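Local coordinates for enone reductase CLA-ER (Lactobacillus plantarum, PDB 4QLY) that reduces the carbon-carbon double bond of enone fatty acids, a key step in gut-bacterial fatty acid saturation, as an FMN-dependent member of the nitroreductase family, at the interface of chains A and B. Numbering follows the deposited sequence. Chains: chain A/B, Enone reductase CLA-ER.

Contact 1: the interface of chains A and B. Residues chain A 59-62; chain B 214-216.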
ATOM      1  N   HIS A  59       8.817  -8.027  -5.076  1.00 20.92           N
ATOM      2  CA  HIS A  59       9.701  -8.432  -6.160  1.00 19.77           C
ATOM      3  C   HIS A  59       9.351  -7.580  -7.368  1.00 23.68           C
ATOM      4  O   HIS A  59       8.173  -7.433  -7.710  1.00 22.28           O
ATOM      5  CB  HIS A  59       9.550  -9.922  -6.487  1.00 18.58           C
ATOM      6  CG  HIS A  59      10.595 -10.440  -7.426  1.00 26.87           C
ATOM      7  ND1 HIS A  59      11.778 -11.000  -6.985  1.00 23.23           N
ATOM      8  CD2 HIS A  59      10.649 -10.465  -8.780  1.00 24.33           C
ATOM      9  CE1 HIS A  59      12.512 -11.351  -8.026  1.00 24.22           C
ATOM     10  NE2 HIS A  59      11.851 -11.040  -9.126  1.00 26.19           N
ATOM     11  N   PHE A  60      10.366  -7.000  -7.998  1.00 20.40           N
ATOM     12  CA  PHE A  60      10.160  -6.134  -9.150  1.00 21.18           C
ATOM     13  C   PHE A  60      10.626  -6.773 -10.453  1.00 22.07           C
ATOM     14  O   PHE A  60      11.754  -7.266 -10.551  1.00 23.28           O
ATOM     15  CB  PHE A  60      10.897  -4.818  -8.929  1.00 18.60           C
ATOM     16  CG  PHE A  60      10.714  -4.269  -7.549  1.00 23.27           C
ATOM     17  CD1 PHE A  60       9.572  -3.531  -7.234  1.00 19.24           C
ATOM     18  CD2 PHE A  60      11.656  -4.511  -6.554  1.00 18.98           C
ATOM     19  CE1 PHE A  60       9.383  -3.027  -5.946  1.00 21.93           C
ATOM     20  CE2 PHE A  60      11.471  -4.021  -5.264  1.00 22.37           C
ATOM     21  CZ  PHE A  60      10.335  -3.272  -4.965  1.00 20.67           C
ATOM     22  N   VAL A  61       9.766  -6.764 -11.458  1.00 21.37           N
ATOM     23  CA  VAL A  61      10.184  -7.148 -12.807  1.00 23.17           C
ATOM     24  C   VAL A  61      10.061  -5.921 -13.693  1.00 24.39           C
ATOM     25  O   VAL A  61       8.968  -5.327 -13.831  1.00 22.27           O
ATOM     26  CB  VAL A  61       9.349  -8.323 -13.385  1.00 22.65           C
ATOM     27  CG1 VAL A  61       9.806  -8.654 -14.798  1.00 20.80           C
ATOM     28  CG2 VAL A  61       9.481  -9.551 -12.489  1.00 23.50           C
ATOM     29  N   VAL A  62      11.192  -5.514 -14.253  1.00 22.14           N
ATOM     30  CA  VAL A  62      11.251  -4.283 -15.006  1.00 22.58           C
ATOM     31  C   VAL A  62      11.092  -4.592 -16.477  1.00 24.75           C
ATOM     32  O   VAL A  62      11.778  -5.455 -17.029  1.00 25.97           O
ATOM     33  CB  VAL A  62      12.559  -3.520 -14.760  1.00 21.45           C
ATOM     34  CG1 VAL A  62      12.581  -2.234 -15.550  1.00 21.63           C
ATOM     35  CG2 VAL A  62      12.716  -3.220 -13.286  1.00 23.61           C
TER
ATOM     36  N   GLN B 214      16.166  -8.196  -5.577  1.00 20.73           N
ATOM     37  CA  GLN B 214      14.719  -8.354  -5.722  1.00 21.71           C
ATOM     38  C   GLN B 214      14.202  -7.903  -7.083  1.00 22.18           C
ATOM     39  O   GLN B 214      12.986  -7.843  -7.301  1.00 20.62           O
ATOM     40  CB  GLN B 214      14.005  -7.570  -4.618  1.00 17.99           C
ATOM     41  CG  GLN B 214      14.457  -7.945  -3.217  1.00 25.33           C
ATOM     42  CD  GLN B 214      13.827  -7.065  -2.158  1.00 25.29           C
ATOM     43  OE1 GLN B 214      14.211  -5.906  -1.980  1.00 27.29           O
ATOM     44  NE2 GLN B 214      12.850  -7.613  -1.451  1.00 22.58           N
ATOM     45  N   THR B 215      15.118  -7.574  -7.988  1.00 19.70           N
ATOM     46  CA  THR B 215      14.759  -6.942  -9.261  1.00 20.28           C
ATOM     47  C   THR B 215      15.184  -7.771 -10.473  1.00 24.68           C
ATOM     48  O   THR B 215      16.342  -8.218 -10.556  1.00 24.42           O
ATOM     49  CB  THR B 215      15.406  -5.530  -9.379  1.00 22.21           C
ATOM     50  OG1 THR B 215      15.043  -4.719  -8.250  1.00 21.18           O
ATOM     51  CG2 THR B 215      14.982  -4.837 -10.667  1.00 22.37           C
ATOM     52  N   ASP B 216      14.257  -7.974 -11.404  1.00 21.67           N
ATOM     53  CA  ASP B 216      14.547  -8.667 -12.659  1.00 26.11           C
ATOM     54  C   ASP B 216      14.341  -7.734 -13.835  1.00 27.23           C
ATOM     55  O   ASP B 216      13.375  -6.983 -13.846  1.00 23.63           O
ATOM     56  CB  ASP B 216      13.637  -9.883 -12.851  1.00 22.12           C
ATOM     57  CG  ASP B 216      13.722 -10.853 -11.721  1.00 23.99           C
ATOM     58  OD1 ASP B 216      14.795 -10.939 -11.103  1.00 27.57           O
ATOM     59  OD2 ASP B 216      12.719 -11.540 -11.461  1.00 27.22           O
TER

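Contact 2: the interface of chains A and B. Residues chain A 145-146, 149, 191-192; chain B 142, 145-146, 149.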
ATOM      1  N   THR A 145       0.836  -9.070  -0.382  1.00 20.56           N
ATOM      2  CA  THR A 145       0.061  -8.056  -1.109  1.00 20.34           C
ATOM      3  C   THR A 145       0.169  -6.677  -0.456  1.00 17.35           C
ATOM      4  O   THR A 145       0.348  -5.670  -1.144  1.00 19.83           O
ATOM      5  CB  THR A 145      -1.413  -8.492  -1.216  1.00 21.65           C
ATOM      6  OG1 THR A 145      -1.468  -9.708  -1.978  1.00 23.64           O
ATOM      7  CG2 THR A 145      -2.260  -7.419  -1.894  1.00 24.64           C
ATOM      8  N   ILE A 146       0.092  -6.630   0.871  1.00 17.96           N
ATOM      9  CA  ILE A 146       0.243  -5.368   1.588  1.00 16.09           C
ATOM     10  C   ILE A 146       1.625  -4.777   1.333  1.00 17.76           C
ATOM     11  O   ILE A 146       1.756  -3.600   0.986  1.00 18.82           O
ATOM     12  CB  ILE A 146       0.010  -5.557   3.118  1.00 18.25           C
ATOM     13  CG1 ILE A 146      -1.438  -5.967   3.392  1.00 20.40           C
ATOM     14  CG2 ILE A 146       0.362  -4.289   3.886  1.00 12.47           C
ATOM     15  CD1 ILE A 146      -1.682  -6.395   4.851  1.00 22.89           C
ATOM     16  N   SER A 149       1.895  -3.392  -2.071  1.00 15.46           N
ATOM     17  CA  SER A 149       1.101  -2.175  -2.225  1.00 19.29           C
ATOM     18  C   SER A 149       1.770  -0.956  -1.590  1.00 19.82           C
ATOM     19  O   SER A 149       1.780   0.110  -2.191  1.00 19.48           O
ATOM     20  CB  SER A 149      -0.281  -2.375  -1.627  1.00 17.17           C
ATOM     21  OG  SER A 149      -0.929  -3.482  -2.234  1.00 22.39           O
ATOM     22  N   VAL A 191       0.503  -8.454  -8.245  1.00 21.68           N
ATOM     23  CA  VAL A 191      -0.227  -7.435  -7.512  1.00 25.89           C
ATOM     24  C   VAL A 191      -0.553  -6.227  -8.378  1.00 26.03           C
ATOM     25  O   VAL A 191      -1.724  -5.954  -8.625  1.00 27.81           O
ATOM     26  CB  VAL A 191       0.533  -6.982  -6.258  1.00 26.20           C
ATOM     27  CG1 VAL A 191      -0.210  -5.837  -5.591  1.00 24.35           C
ATOM     28  CG2 VAL A 191       0.669  -8.149  -5.285  1.00 25.45           C
ATOM     29  N   MET A 192       0.457  -5.499  -8.840  1.00 23.52           N
ATOM     30  CA  MET A 192       0.183  -4.351  -9.702  1.00 22.55           C
ATOM     31  C   MET A 192       1.361  -3.996 -10.588  1.00 26.05           C
ATOM     32  O   MET A 192       2.521  -4.324 -10.270  1.00 22.09           O
ATOM     33  CB  MET A 192      -0.206  -3.124  -8.867  1.00 23.44           C
ATOM     34  CG  MET A 192       0.952  -2.513  -8.118  1.00 19.81           C
ATOM     35  SD  MET A 192       0.502  -1.138  -7.043  1.00 23.08           S
ATOM     36  CE  MET A 192      -0.470  -1.940  -5.775  1.00 18.77           C
TER
ATOM     37  N   PHE B 142      -8.964  -8.884  -1.751  1.00 28.73           N
ATOM     38  CA  PHE B 142      -7.689  -8.538  -2.390  1.00 30.64           C
ATOM     39  C   PHE B 142      -7.632  -7.052  -2.745  1.00 30.33           C
ATOM     40  O   PHE B 142      -6.758  -6.318  -2.270  1.00 25.94           O
ATOM     41  CB  PHE B 142      -7.497  -9.409  -3.646  1.00 33.76           C
ATOM     42  CG  PHE B 142      -6.153  -9.255  -4.346  1.00 34.32           C
ATOM     43  CD1 PHE B 142      -4.980  -9.701  -3.755  1.00 34.45           C
ATOM     44  CD2 PHE B 142      -6.086  -8.738  -5.639  1.00 37.24           C
ATOM     45  CE1 PHE B 142      -3.763  -9.585  -4.416  1.00 33.91           C
ATOM     46  CE2 PHE B 142      -4.868  -8.621  -6.309  1.00 34.08           C
ATOM     47  CZ  PHE B 142      -3.708  -9.048  -5.697  1.00 34.25           C
ATOM     48  N   THR B 145      -7.836  -4.664   0.229  1.00 23.84           N
ATOM     49  CA  THR B 145      -6.594  -4.703   0.994  1.00 24.13           C
ATOM     50  C   THR B 145      -5.548  -3.794   0.365  1.00 21.44           C
ATOM     51  O   THR B 145      -4.881  -3.034   1.069  1.00 18.86           O
ATOM     52  CB  THR B 145      -6.047  -6.136   1.096  1.00 24.74           C
ATOM     53  OG1 THR B 145      -6.924  -6.906   1.923  1.00 28.83           O
ATOM     54  CG2 THR B 145      -4.653  -6.140   1.716  1.00 21.63           C
ATOM     55  N   ILE B 146      -5.422  -3.865  -0.962  1.00 21.92           N
ATOM     56  CA  ILE B 146      -4.499  -3.005  -1.698  1.00 19.68           C
ATOM     57  C   ILE B 146      -4.818  -1.542  -1.456  1.00 16.46           C
ATOM     58  O   ILE B 146      -3.931  -0.737  -1.176  1.00 16.15           O
ATOM     59  CB  ILE B 146      -4.531  -3.290  -3.228  1.00 19.96           C
ATOM     60  CG1 ILE B 146      -3.958  -4.678  -3.531  1.00 18.14           C
ATOM     61  CG2 ILE B 146      -3.744  -2.245  -3.977  1.00 19.41           C
ATOM     62  CD1 ILE B 146      -4.067  -5.075  -5.015  1.00 26.85           C
ATOM     63  N   SER B 149      -3.883  -0.529   1.938  1.00 19.10           N
ATOM     64  CA  SER B 149      -2.428  -0.481   2.089  1.00 20.53           C
ATOM     65  C   SER B 149      -1.819   0.798   1.511  1.00 19.65           C
ATOM     66  O   SER B 149      -0.947   1.399   2.142  1.00 17.96           O
ATOM     67  CB  SER B 149      -1.799  -1.703   1.439  1.00 18.82           C
ATOM     68  OG  SER B 149      -2.303  -2.879   2.034  1.00 21.11           O
TER

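Contact 1: the interface of chains A and B
The imidazole of A:His59 lies over the backbone carbonyl of B:Gln214, whose O sits 3.4 Å from the ring plane and above its centre. At the ring edge, in plane, are B:Asp216 OD2 and, from its own strand, A:Val61 CG2. NE2 of A:His59 donates to the carboxylate oxygen OD2 of B:Asp216 over 2.5 Å, a short, nearly straight bond (176° at H). OD2 lies in the plane of the imidazole, whereas NE2 comes to the carboxylate from above, 57° out of its plane; the two side chains meet at about a right angle. With CG of A:His59 opposite its own backbone N (chi1 -170°), the ring swings beside the strand and over the incoming chain. The acidic partner probably favours a protonated imidazole, though protons are not seen.

Beside this pair the backbones join as parallel strands. A:Phe60 uses both of its polar backbone atoms: its N donates to B:Gln214 O over 2.8 Å, and its O accepts from B:Asp216 N over 2.7 Å. A further backbone bond runs from A:Val62 N to B:Asp216 O, also 2.7 Å. B:Gln214 O is thus hydrogen-bonded by A:Phe60 N while lying under the imidazole, and B:Asp216 is held through N, O and carboxylate. On the other side of the strands, methyl CG2 of A:Val62 meets methyl CG2 of B:Thr215 at 3.8 Å, and B:Thr215 OG1 lies near the rim of the A:Phe60 ring, 3.8 Å from CD2. The C-terminal strand 215-217 of chain B thereby extends the sheet of chain A at strand 58-63, a tail exchange typical of nitroreductase dimers that ties the two subunits together.

Contact 2: the interface of chains A and B
B:Ile146 fills the apolar centre, reaching from its helix toward A:Thr145, A:Val191 and A:Met192. CG1 of B:Ile146 meets methyl CG2 of A:Thr145 at 3.6 Å, the two side chains crossing at about a right angle. The other branch of B:Ile146, CG2, touches the terminal methyl CE of A:Met192 at 3.7 Å. The methionine chain bends at its last torsion (chi3 68°), which turns CE toward the isoleucine. CD1 of B:Ile146 reaches A:Val191 CG1 at 4.0 Å and also lies over one face of its neighbour B:Phe142, offset toward the ring rim. The B:Phe142 ring turns its CE1 corner to A:Thr145, with CE1 3.6 Å from CG2 of the threonine and OG1 of the same residue also close by.

Across the two-fold relation, A:Ile146 CG1 packs on B:Thr145 CG2 at 3.6 Å. Beyond these paired contacts, on the two-fold axis, the serines face each other through carbon, A:Ser149 CB to B:Ser149 CB at 3.5 Å, a tight approach that brings the helices close. Each hydroxyl turns back to its own helix: A:Ser149 OG donates to A:Thr145 O over 2.8 Å, from above the carbonyl plane, and B:Ser149 does likewise to B:Thr145 O. OG stands opposite the carbonyl carbon of A:Ser149 (chi1 -57°), directed at the preceding turn while its outer side rests on B:Ile146. A valine at A:Ser149 would probably lose the bond to A:Thr145 O and crowd B:Ser149, disturbing the close helix approach. Helix 137-161 of each chain packs against its symmetry mate at the core of the dimer, and strand 188-197 of chain A flanks the pair.

The C-alpha centres of contact 1 and contact 2 lie about 17 Å apart, on two different parts of one two-fold symmetric interface. They share no residue or secondary-structure element: contact 1 pairs strand 58-63 with strand 215-217 and the last residue of 3-10 helix 211-214 of the partner, whereas contact 2 joins the two copies of helix 137-161 with help from strand 188-197. Contact 1 supplies directional hydrogen bonds away from the axis, and contact 2 supplies close packing near the symmetry axis. With the twin of contact 1, tails reach across in both directions around a common helical core, consistent with an intertwined dimer.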